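Local atomic coordinates of DynF (PDB entry 6UBL), a protein that is of unknown function but belongs to the dynemicin (enediyne) biosynthetic pathway and holds a palmitic acid in its beta barrel, consistent with binding a long hydrophobic ligand. Residues A[66-71]-A[79-84]; A[129-134]-A[156-161]; A[38-43]-A[203-208]. One frame throughout, in Å; residues are numbered along the deposited sequence.

Interaction 1: A[66-71]-A[79-84]; sequences VVRSPS and AEVYTN. With PLM (palmitic acid), chain C.
Strand 66-68 and strand 81-84 run antiparallel, with Val67 and Asn84 as a hydrogen-bonded pair and Arg68 and Thr83 as a non-hydrogen-bonded one. Arg68 carries the face turned to the fatty acid. Its CB lies 3.7 Å from CG1 of Val81, the two side chains crossing obliquely, and CG stays against the same methyl while also nearing CG2 of Thr83. CD then comes within 3.4 Å of O2 of the palmitic acid. A bend at chi3 (-79°) turns the tip away from strand 81-84: NE forms a salt bridge with Asp38, NH1 bonds the carbonyl of Glu34, and O2 of the ligand lies at the guanidinium edge, near its plane. Two adjoining strands of the beta barrel thus form part of the wall at the carboxyl end of the ligand, where Val66 CG1 is 3.6 Å from O1 of the palmitic acid. On the other face, Val67 and Asn84 lie side by side, CG1 of Val67 against CB of Asn84. Ser69 continues the ladder: its N gives a nearly straight bond (167°) to O of Tyr82, and its OG, held between backbone N and carbonyl carbon (chi1 70°), accepts N-H of Tyr82 at 2.9 Å. The same hydroxyl donates to the carbonyl O of Pro70, from above that carbonyl's plane.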
loop_
_atom_site.group_PDB
_atom_site.type_symbol
_atom_site.label_atom_id
_atom_site.label_comp_id
_atom_site.label_asym_id
_atom_site.label_seq_id
_atom_site.Cartn_x
_atom_site.Cartn_y
_atom_site.Cartn_z
ATOM N N VAL A 66 -9.124 14.744 -10.786
ATOM C CA VAL A 66 -8.018 13.868 -11.152
ATOM C C VAL A 66 -7.382 14.423 -12.417
ATOM O O VAL A 66 -8.044 14.519 -13.456
ATOM C CB VAL A 66 -8.481 12.421 -11.384
ATOM C CG1 VAL A 66 -7.324 11.551 -11.850
ATOM C CG2 VAL A 66 -9.129 11.848 -10.115
ATOM N N VAL A 67 -6.102 14.793 -12.338
ATOM C CA VAL A 67 -5.372 15.231 -13.526
ATOM C C VAL A 67 -4.785 14.014 -14.231
ATOM O O VAL A 67 -4.275 13.076 -13.591
ATOM C CB VAL A 67 -4.277 16.258 -13.185
ATOM C CG1 VAL A 67 -3.233 15.672 -12.267
ATOM C CG2 VAL A 67 -3.629 16.766 -14.478
ATOM N N ARG A 68 -4.865 14.029 -15.557
ATOM C CA ARG A 68 -4.300 12.999 -16.412
ATOM C C ARG A 68 -3.115 13.565 -17.181
ATOM O O ARG A 68 -3.164 14.696 -17.685
ATOM C CB ARG A 68 -5.321 12.485 -17.423
ATOM C CG ARG A 68 -6.408 11.596 -16.851
ATOM C CD ARG A 68 -7.463 11.197 -17.903
ATOM N NE ARG A 68 -8.436 12.244 -18.162
ATOM C CZ ARG A 68 -8.354 13.143 -19.133
ATOM N NH1 ARG A 68 -7.340 13.132 -19.991
ATOM N NH2 ARG A 68 -9.310 14.060 -19.264
ATOM N N SER A 69 -2.058 12.765 -17.295
ATOM C CA SER A 69 -0.960 13.092 -18.185
ATOM C C SER A 69 -1.460 12.947 -19.615
ATOM O O SER A 69 -2.508 12.340 -19.858
ATOM C CB SER A 69 0.186 12.103 -17.968
ATOM O OG SER A 69 -0.156 10.796 -18.445
ATOM N N PRO A 70 -0.714 13.449 -20.594
ATOM C CA PRO A 70 -0.994 13.052 -21.976
ATOM C C PRO A 70 -0.830 11.545 -22.089
ATOM O O PRO A 70 -0.036 10.930 -21.373
ATOM C CB PRO A 70 0.071 13.798 -22.797
ATOM C CG PRO A 70 1.162 14.119 -21.816
ATOM C CD PRO A 70 0.471 14.323 -20.492
ATOM N N SER A 71 -1.599 10.936 -22.984
ATOM C CA SER A 71 -1.451 9.506 -23.200
ATOM C C SER A 71 -0.124 9.225 -23.881
ATOM O O SER A 71 0.338 10.003 -24.717
ATOM C CB SER A 71 -2.584 8.975 -24.089
ATOM O OG SER A 71 -2.371 7.600 -24.351
ATOM N N ALA A 79 -1.706 2.631 -25.156
ATOM C CA ALA A 79 -1.798 3.867 -24.395
ATOM C C ALA A 79 -1.695 3.623 -22.895
ATOM O O ALA A 79 -2.337 2.717 -22.339
ATOM C CB ALA A 79 -3.121 4.575 -24.692
ATOM N N GLU A 80 -0.893 4.460 -22.243
ATOM C CA GLU A 80 -0.848 4.535 -20.798
ATOM C C GLU A 80 -1.123 5.977 -20.403
ATOM O O GLU A 80 -0.737 6.911 -21.114
ATOM C CB GLU A 80 0.525 4.175 -20.289
ATOM C CG GLU A 80 0.941 2.756 -20.550
ATOM C CD GLU A 80 2.276 2.469 -19.914
ATOM O OE1 GLU A 80 2.315 2.387 -18.675
ATOM O OE2 GLU A 80 3.282 2.405 -20.647
ATOM N N VAL A 81 -1.785 6.154 -19.263
ATOM C CA VAL A 81 -2.080 7.469 -18.707
ATOM C C VAL A 81 -1.695 7.452 -17.237
ATOM O O VAL A 81 -2.073 6.529 -16.501
ATOM C CB VAL A 81 -3.567 7.835 -18.886
ATOM C CG1 VAL A 81 -3.902 9.114 -18.134
ATOM C CG2 VAL A 81 -3.904 7.984 -20.369
ATOM N N TYR A 82 -0.956 8.475 -16.812
ATOM C CA TYR A 82 -0.583 8.674 -15.419
ATOM C C TYR A 82 -1.510 9.715 -14.812
ATOM O O TYR A 82 -1.902 10.675 -15.474
ATOM C CB TYR A 82 0.873 9.128 -15.346
ATOM C CG TYR A 82 1.775 7.992 -15.762
ATOM C CD1 TYR A 82 2.202 7.052 -14.842
ATOM C CD2 TYR A 82 2.126 7.818 -17.096
ATOM C CE1 TYR A 82 2.991 5.988 -15.218
ATOM C CE2 TYR A 82 2.915 6.754 -17.491
ATOM C CZ TYR A 82 3.348 5.846 -16.538
ATOM O OH TYR A 82 4.136 4.780 -16.914
ATOM N N THR A 83 -1.886 9.511 -13.560
ATOM C CA THR A 83 -2.902 10.331 -12.920
ATOM C C THR A 83 -2.390 10.829 -11.579
ATOM O O THR A 83 -1.548 10.196 -10.946
ATOM C CB THR A 83 -4.187 9.524 -12.688
ATOM O OG1 THR A 83 -3.894 8.417 -11.831
ATOM C CG2 THR A 83 -4.760 9.002 -14.002
ATOM N N ASN A 84 -2.887 11.989 -11.161
ATOM C CA ASN A 84 -2.758 12.426 -9.780
ATOM C C ASN A 84 -4.154 12.803 -9.295
ATOM O O ASN A 84 -4.897 13.480 -10.007
ATOM C CB ASN A 84 -1.896 13.684 -9.587
ATOM C CG ASN A 84 -0.395 13.478 -9.796
ATOM O OD1 ASN A 84 0.353 14.462 -9.806
ATOM N ND2 ASN A 84 0.059 12.234 -9.935
HETATM C C1 PLM C . -9.398 9.444 -14.694
HETATM O O1 PLM C . -9.778 10.613 -14.249
HETATM O O2 PLM C . -9.338 9.163 -15.863
HETATM C C2 PLM C . -9.065 8.468 -13.610
HETATM C C3 PLM C . -10.088 8.336 -12.512
HETATM C C4 PLM C . -9.613 7.292 -11.547
HETATM C C5 PLM C . -10.042 7.496 -10.143
HETATM C C6 PLM C . -9.449 6.462 -9.216
HETATM C C7 PLM C . -10.470 5.971 -8.226
HETATM C C8 PLM C . -11.205 7.102 -7.550
HETATM C C9 PLM C . -10.322 7.993 -6.721
HETATM C CA PLM C . -10.282 7.562 -5.280
HETATM C CB PLM C . -11.530 7.988 -4.533
HETATM C CC PLM C . -11.222 8.440 -3.137
HETATM C CD PLM C . -11.656 7.494 -2.050
HETATM C CE PLM C . -10.772 7.627 -0.837
HETATM C CF PLM C . -11.365 7.138 0.448
HETATM C CG PLM C . -10.437 7.326 1.594
#

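Interaction 2: A[129-134]-A[156-161]; sequences KACRMA and LTIDDV. With PLM (palmitic acid), chain C.
Six backbone hydrogen bonds join 129-134 to 156-161, in antiparallel pairs Lys129-Val161, Cys131-Ile158 and Met133-Leu156. The register slips by one residue between the first two pairs, a beta bulge at which the chain turns a corner; Asp160, with phi and psi of 55° and 50°, is the extra residue. CG2 of Val161 meets CB of Cys131 at 3.8 Å; CB of Val161 sits 3.3 Å from O of Lys129. CB of Cys131 lies 4.0 Å from CB of Ile158, so Cys131, Met133, Leu156, Ile158 and Val161 form a closely packed apolar patch; Lys129, at the end of this face, is polar, its NZ hydrogen-bonded to Thr116. The patch looks onto the palmitic acid. SG of Cys131, anti to the backbone N (chi1 174°), comes within 3.7 Å of C4 of the ligand, while CD1 of Leu156 presses to 3.2 Å from the ligand atom CA, a chain carbon. CB of Met133 and CD1 of Ile158 touch the chain more lightly.

The face of Arg132 and Thr157 is looser and polar. CB of Arg132 and CG2 of Thr157 are 4.3 Å apart, and a water donates both to O of Cys131 and to OD1 of Asp159, 2.9 Å from the latter. On this side Arg132 forms a salt bridge with Glu152 of the second subunit; Asp159 forms one with Arg177 and a hydrogen bond with Tyr176, both of that subunit. A lipid-facing apolar lining with a polar outer face is the arrangement of a beta-barrel wall, here also a subunit interface.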
loop_
_atom_site.group_PDB
_atom_site.type_symbol
_atom_site.label_atom_id
_atom_site.label_comp_id
_atom_site.label_asym_id
_atom_site.label_seq_id
_atom_site.Cartn_x
_atom_site.Cartn_y
_atom_site.Cartn_z
ATOM N N LYS A 129 -8.322 -1.925 -19.756
ATOM C CA LYS A 129 -7.161 -1.571 -18.964
ATOM C C LYS A 129 -7.466 -1.664 -17.478
ATOM O O LYS A 129 -8.595 -1.952 -17.056
ATOM C CB LYS A 129 -6.640 -0.192 -19.377
ATOM C CG LYS A 129 -6.143 -0.225 -20.817
ATOM C CD LYS A 129 -5.448 1.060 -21.226
ATOM C CE LYS A 129 -5.102 1.075 -22.718
ATOM N NZ LYS A 129 -4.046 0.093 -23.115
ATOM N N ALA A 130 -6.411 -1.484 -16.686
ATOM C CA ALA A 130 -6.500 -1.520 -15.237
ATOM C C ALA A 130 -6.061 -0.167 -14.710
ATOM O O ALA A 130 -5.034 0.370 -15.129
ATOM C CB ALA A 130 -5.600 -2.614 -14.679
ATOM N N CYS A 131 -6.834 0.362 -13.779
ATOM C CA CYS A 131 -6.630 1.666 -13.176
ATOM C C CYS A 131 -6.371 1.489 -11.691
ATOM O O CYS A 131 -7.053 0.711 -11.020
ATOM C CB CYS A 131 -7.890 2.509 -13.400
ATOM S SG CYS A 131 -7.936 4.115 -12.608
ATOM N N ARG A 132 -5.385 2.220 -11.185
ATOM C CA ARG A 132 -5.035 2.192 -9.774
ATOM C C ARG A 132 -4.711 3.611 -9.321
ATOM O O ARG A 132 -4.270 4.454 -10.115
ATOM C CB ARG A 132 -3.869 1.269 -9.448
ATOM C CG ARG A 132 -2.550 1.678 -10.064
ATOM C CD ARG A 132 -1.517 0.568 -9.962
ATOM N NE ARG A 132 -1.159 0.178 -8.586
ATOM C CZ ARG A 132 -1.549 -0.927 -7.959
ATOM N NH1 ARG A 132 -2.381 -1.785 -8.529
ATOM N NH2 ARG A 132 -1.127 -1.175 -6.727
ATOM N N MET A 133 -4.939 3.867 -8.029
ATOM C CA MET A 133 -4.630 5.152 -7.415
ATOM C C MET A 133 -4.230 4.868 -5.972
ATOM O O MET A 133 -4.906 4.103 -5.276
ATOM C CB MET A 133 -5.866 6.065 -7.462
ATOM C CG MET A 133 -5.658 7.468 -6.910
ATOM S SD MET A 133 -4.647 8.523 -7.980
ATOM C CE MET A 133 -5.867 9.020 -9.214
ATOM N N ALA A 134 -3.139 5.488 -5.530
ATOM C CA ALA A 134 -2.612 5.337 -4.178
ATOM C C ALA A 134 -2.825 6.661 -3.455
ATOM O O ALA A 134 -2.310 7.690 -3.899
ATOM C CB ALA A 134 -1.118 4.992 -4.223
ATOM N N LEU A 156 -6.633 2.121 -4.445
ATOM C CA LEU A 156 -7.980 2.100 -5.011
ATOM C C LEU A 156 -7.881 1.675 -6.469
ATOM O O LEU A 156 -7.062 2.209 -7.221
ATOM C CB LEU A 156 -8.611 3.490 -4.934
ATOM C CG LEU A 156 -8.712 3.968 -3.486
ATOM C CD1 LEU A 156 -8.696 5.471 -3.391
ATOM C CD2 LEU A 156 -9.977 3.409 -2.843
ATOM N N THR A 157 -8.699 0.715 -6.863
ATOM C CA THR A 157 -8.559 0.076 -8.158
ATOM C C THR A 157 -9.879 0.070 -8.909
ATOM O O THR A 157 -10.953 -0.022 -8.320
ATOM C CB THR A 157 -8.027 -1.351 -8.011
ATOM O OG1 THR A 157 -8.910 -2.121 -7.192
ATOM C CG2 THR A 157 -6.636 -1.333 -7.387
ATOM N N ILE A 158 -9.773 0.194 -10.226
ATOM C CA ILE A 158 -10.887 0.003 -11.139
ATOM C C ILE A 158 -10.394 -0.932 -12.234
ATOM O O ILE A 158 -9.430 -0.608 -12.943
ATOM C CB ILE A 158 -11.389 1.320 -11.755
ATOM C CG1 ILE A 158 -11.804 2.314 -10.679
ATOM C CG2 ILE A 158 -12.557 1.017 -12.695
ATOM C CD1 ILE A 158 -12.103 3.699 -11.232
ATOM N N ASP A 159 -11.076 -2.058 -12.400
ATOM C CA ASP A 159 -10.763 -3.031 -13.435
ATOM C C ASP A 159 -11.722 -2.839 -14.601
ATOM O O ASP A 159 -12.688 -2.070 -14.529
ATOM C CB ASP A 159 -10.845 -4.444 -12.858
ATOM C CG ASP A 159 -9.845 -4.663 -11.714
ATOM O OD1 ASP A 159 -8.678 -4.264 -11.858
ATOM O OD2 ASP A 159 -10.240 -5.219 -10.672
ATOM N N ASP A 160 -11.432 -3.536 -15.702
ATOM C CA ASP A 160 -12.282 -3.495 -16.900
ATOM C C ASP A 160 -12.494 -2.056 -17.372
ATOM O O ASP A 160 -13.618 -1.629 -17.658
ATOM C CB ASP A 160 -13.612 -4.213 -16.643
ATOM C CG ASP A 160 -14.318 -4.631 -17.909
ATOM O OD1 ASP A 160 -13.728 -4.538 -19.007
ATOM O OD2 ASP A 160 -15.475 -5.118 -17.813
ATOM N N VAL A 161 -11.390 -1.318 -17.497
ATOM C CA VAL A 161 -11.447 0.072 -17.941
ATOM C C VAL A 161 -11.558 0.096 -19.460
ATOM O O VAL A 161 -10.629 -0.301 -20.168
ATOM C CB VAL A 161 -10.228 0.865 -17.462
ATOM C CG1 VAL A 161 -10.179 2.239 -18.113
ATOM C CG2 VAL A 161 -10.238 0.993 -15.946
HETATM C C1 PLM C . -9.398 9.444 -14.694
HETATM O O1 PLM C . -9.778 10.613 -14.249
HETATM O O2 PLM C . -9.338 9.163 -15.863
HETATM C C2 PLM C . -9.065 8.468 -13.610
HETATM C C3 PLM C . -10.088 8.336 -12.512
HETATM C C4 PLM C . -9.613 7.292 -11.547
HETATM C C5 PLM C . -10.042 7.496 -10.143
HETATM C C6 PLM C . -9.449 6.462 -9.216
HETATM C C7 PLM C . -10.470 5.971 -8.226
HETATM C C8 PLM C . -11.205 7.102 -7.550
HETATM C C9 PLM C . -10.322 7.993 -6.721
HETATM C CA PLM C . -10.282 7.562 -5.280
HETATM C CB PLM C . -11.530 7.988 -4.533
HETATM C CC PLM C . -11.222 8.440 -3.137
HETATM C CD PLM C . -11.656 7.494 -2.050
HETATM C CE PLM C . -10.772 7.627 -0.837
HETATM C CF PLM C . -11.365 7.138 0.448
HETATM C CG PLM C . -10.437 7.326 1.594
HETATM O O HOH W 1 -6.691 -2.237 -11.271
#

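Interaction 3: A[38-43]-A[203-208]; sequences DNLGIN and GGYLKP. With PLM (palmitic acid), chain C.
Close to the carboxyl end of the bound palmitic acid, segments 38-43 and 203-208 join strands 37-50 and 193-205 antiparallel, as neighbours in the wall of the beta barrel. Three backbone hydrogen bonds make the frame. N of Gly41 gives the straightest, 167° to O of Gly204 and in that carbonyl's plane; N of Gly203 reaches O of Gly41 at 2.7 Å from well above its carbonyl plane; and N of Leu206 bonds O of Asn39, carrying the pairing just past the end of the strand. Leu40 and Tyr205 form the non-hydrogen-bonded pair, their CA atoms 4.5 Å apart.

Apolar packing falls on two sides. The side chains of Leu40 and Tyr205 lie alongside each other, pointing the same way, with CD2 of the leucine 3.7 Å from CD1 of the ring. Leu206 points toward 38-43 and sets CD1 over the peptide between Leu40 and Gly41, 3.5 Å from N of Gly41. Farther along, Ile42 stretches its chain, CG1 anti to the backbone N, and brings CD1 to 3.3 Å from the ligand atom CB, a carbon in the distal half of the chain.

The charged group is Asp38, whose two oxygens have different partners. OD2 takes a salt bridge from Arg68 and lies 2.6 Å from O1 of the palmitic acid, so close that one of the two acids probably holds a proton; the nearby arginine would be expected to favour a charged carboxylate. OD1 accepts the hydroxyl of Tyr205 at 2.7 Å, from 59° out of the carboxylate plane, with the ring plane turned 62° from that of the carboxylate.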
loop_
_atom_site.group_PDB
_atom_site.type_symbol
_atom_site.label_atom_id
_atom_site.label_comp_id
_atom_site.label_asym_id
_atom_site.label_seq_id
_atom_site.Cartn_x
_atom_site.Cartn_y
_atom_site.Cartn_z
ATOM N N ASP A 38 -10.196 15.795 -14.687
ATOM C CA ASP A 38 -11.562 15.297 -14.637
ATOM C C ASP A 38 -12.200 15.706 -13.316
ATOM O O ASP A 38 -11.648 15.441 -12.242
ATOM C CB ASP A 38 -11.554 13.773 -14.772
ATOM C CG ASP A 38 -11.052 13.312 -16.127
ATOM O OD1 ASP A 38 -11.294 14.016 -17.122
ATOM O OD2 ASP A 38 -10.404 12.247 -16.192
ATOM N N ASN A 39 -13.376 16.328 -13.399
ATOM C CA ASN A 39 -14.163 16.708 -12.227
ATOM C C ASN A 39 -15.316 15.720 -12.173
ATOM O O ASN A 39 -16.272 15.832 -12.938
ATOM C CB ASN A 39 -14.647 18.143 -12.352
ATOM C CG ASN A 39 -13.505 19.148 -12.304
ATOM O OD1 ASN A 39 -13.193 19.693 -11.241
ATOM N ND2 ASN A 39 -12.868 19.381 -13.442
ATOM N N LEU A 40 -15.213 14.734 -11.285
ATOM C CA LEU A 40 -16.075 13.562 -11.324
ATOM C C LEU A 40 -16.793 13.316 -10.008
ATOM O O LEU A 40 -16.221 13.490 -8.930
ATOM C CB LEU A 40 -15.237 12.314 -11.639
ATOM C CG LEU A 40 -14.552 12.272 -12.997
ATOM C CD1 LEU A 40 -13.441 11.224 -12.979
ATOM C CD2 LEU A 40 -15.564 11.975 -14.084
ATOM N N GLY A 41 -18.031 12.843 -10.111
ATOM C CA GLY A 41 -18.726 12.366 -8.941
ATOM C C GLY A 41 -18.232 10.991 -8.517
ATOM O O GLY A 41 -17.664 10.238 -9.309
ATOM N N ILE A 42 -18.457 10.672 -7.241
ATOM C CA ILE A 42 -18.052 9.387 -6.680
ATOM C C ILE A 42 -18.879 9.115 -5.432
ATOM O O ILE A 42 -19.252 10.032 -4.703
ATOM C CB ILE A 42 -16.529 9.368 -6.384
ATOM C CG1 ILE A 42 -16.100 7.995 -5.839
ATOM C CG2 ILE A 42 -16.149 10.458 -5.384
ATOM C CD1 ILE A 42 -14.602 7.850 -5.649
ATOM N N ASN A 43 -19.166 7.840 -5.185
ATOM C CA ASN A 43 -19.744 7.393 -3.925
ATOM C C ASN A 43 -18.956 6.182 -3.435
ATOM O O ASN A 43 -18.243 5.522 -4.204
ATOM C CB ASN A 43 -21.240 7.089 -4.033
ATOM C CG ASN A 43 -21.562 6.032 -5.058
ATOM O OD1 ASN A 43 -21.134 4.883 -4.936
ATOM N ND2 ASN A 43 -22.317 6.413 -6.084
ATOM N N GLY A 203 -18.951 8.175 -10.579
ATOM C CA GLY A 203 -20.052 8.763 -11.310
ATOM C C GLY A 203 -19.573 9.314 -12.635
ATOM O O GLY A 203 -18.718 8.717 -13.296
ATOM N N GLY A 204 -20.109 10.468 -13.028
ATOM C CA GLY A 204 -19.702 11.105 -14.272
ATOM C C GLY A 204 -19.205 12.518 -14.045
ATOM O O GLY A 204 -18.977 12.938 -12.903
ATOM N N TYR A 205 -19.005 13.254 -15.131
ATOM C CA TYR A 205 -18.526 14.621 -15.003
ATOM C C TYR A 205 -19.569 15.484 -14.302
ATOM O O TYR A 205 -20.782 15.328 -14.504
ATOM C CB TYR A 205 -18.217 15.237 -16.368
ATOM C CG TYR A 205 -16.929 14.745 -16.986
ATOM C CD1 TYR A 205 -15.712 14.940 -16.349
ATOM C CD2 TYR A 205 -16.930 14.130 -18.223
ATOM C CE1 TYR A 205 -14.532 14.500 -16.922
ATOM C CE2 TYR A 205 -15.767 13.696 -18.810
ATOM C CZ TYR A 205 -14.563 13.881 -18.154
ATOM O OH TYR A 205 -13.414 13.445 -18.757
ATOM N N LEU A 206 -19.090 16.407 -13.475
ATOM C CA LEU A 206 -19.951 17.313 -12.735
ATOM C C LEU A 206 -19.912 18.721 -13.318
ATOM O O LEU A 206 -18.968 19.113 -14.014
ATOM C CB LEU A 206 -19.486 17.370 -11.280
ATOM C CG LEU A 206 -19.520 16.008 -10.593
ATOM C CD1 LEU A 206 -18.855 16.086 -9.229
ATOM C CD2 LEU A 206 -20.949 15.516 -10.481
ATOM N N LYS A 207 -20.968 19.474 -13.035
ATOM C CA LYS A 207 -20.935 20.908 -13.247
ATOM C C LYS A 207 -20.121 21.558 -12.129
ATOM O O LYS A 207 -20.099 21.056 -11.001
ATOM C CB LYS A 207 -22.352 21.472 -13.216
ATOM C CG LYS A 207 -23.269 20.991 -14.330
ATOM C CD LYS A 207 -24.662 21.577 -14.162
ATOM C CE LYS A 207 -25.533 21.321 -15.385
ATOM N NZ LYS A 207 -25.575 19.898 -15.807
ATOM N N PRO A 208 -19.461 22.690 -12.406
ATOM C CA PRO A 208 -18.732 23.377 -11.326
ATOM C C PRO A 208 -19.579 23.622 -10.089
ATOM O O PRO A 208 -19.069 23.500 -8.968
ATOM C CB PRO A 208 -18.254 24.677 -11.989
ATOM C CG PRO A 208 -18.159 24.336 -13.454
ATOM C CD PRO A 208 -19.261 23.336 -13.718
HETATM C C1 PLM C . -9.398 9.444 -14.694
HETATM O O1 PLM C . -9.778 10.613 -14.249
HETATM O O2 PLM C . -9.338 9.163 -15.863
HETATM C C2 PLM C . -9.065 8.468 -13.610
HETATM C C3 PLM C . -10.088 8.336 -12.512
HETATM C C4 PLM C . -9.613 7.292 -11.547
HETATM C C5 PLM C . -10.042 7.496 -10.143
HETATM C C6 PLM C . -9.449 6.462 -9.216
HETATM C C7 PLM C . -10.470 5.971 -8.226
HETATM C C8 PLM C . -11.205 7.102 -7.550
HETATM C C9 PLM C . -10.322 7.993 -6.721
HETATM C CA PLM C . -10.282 7.562 -5.280
HETATM C CB PLM C . -11.530 7.988 -4.533
HETATM C CC PLM C . -11.222 8.440 -3.137
HETATM C CD PLM C . -11.656 7.494 -2.050
HETATM C CE PLM C . -10.772 7.627 -0.837
HETATM C CF PLM C . -11.365 7.138 0.448
HETATM C CG PLM C . -10.437 7.326 1.594
#

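How the interactions relate
All three interactions are antiparallel pairings in the wall of one beta barrel, and all touch the same palmitic acid. Interactions 1 and 2 are mostly buried and reach the second subunit; interaction 3 is partly buried, and no other chain of the assembly touches it. Strands 37-50 and 54-68 are adjacent, so interactions 1 and 3 meet through the Arg68-Asp38 salt bridge beside the ligand carboxyl group. Interaction 2 meets the ligand through apolar side chains alone, whereas interaction 3 adds Asp38 at the carboxyl group to Ile42 on the chain. Interaction 2 touches interaction 1 through CE of Met133 and a weak hydrogen bond from Lys129 to Ala79, but not interaction 3, nearest atoms about 7 Å apart.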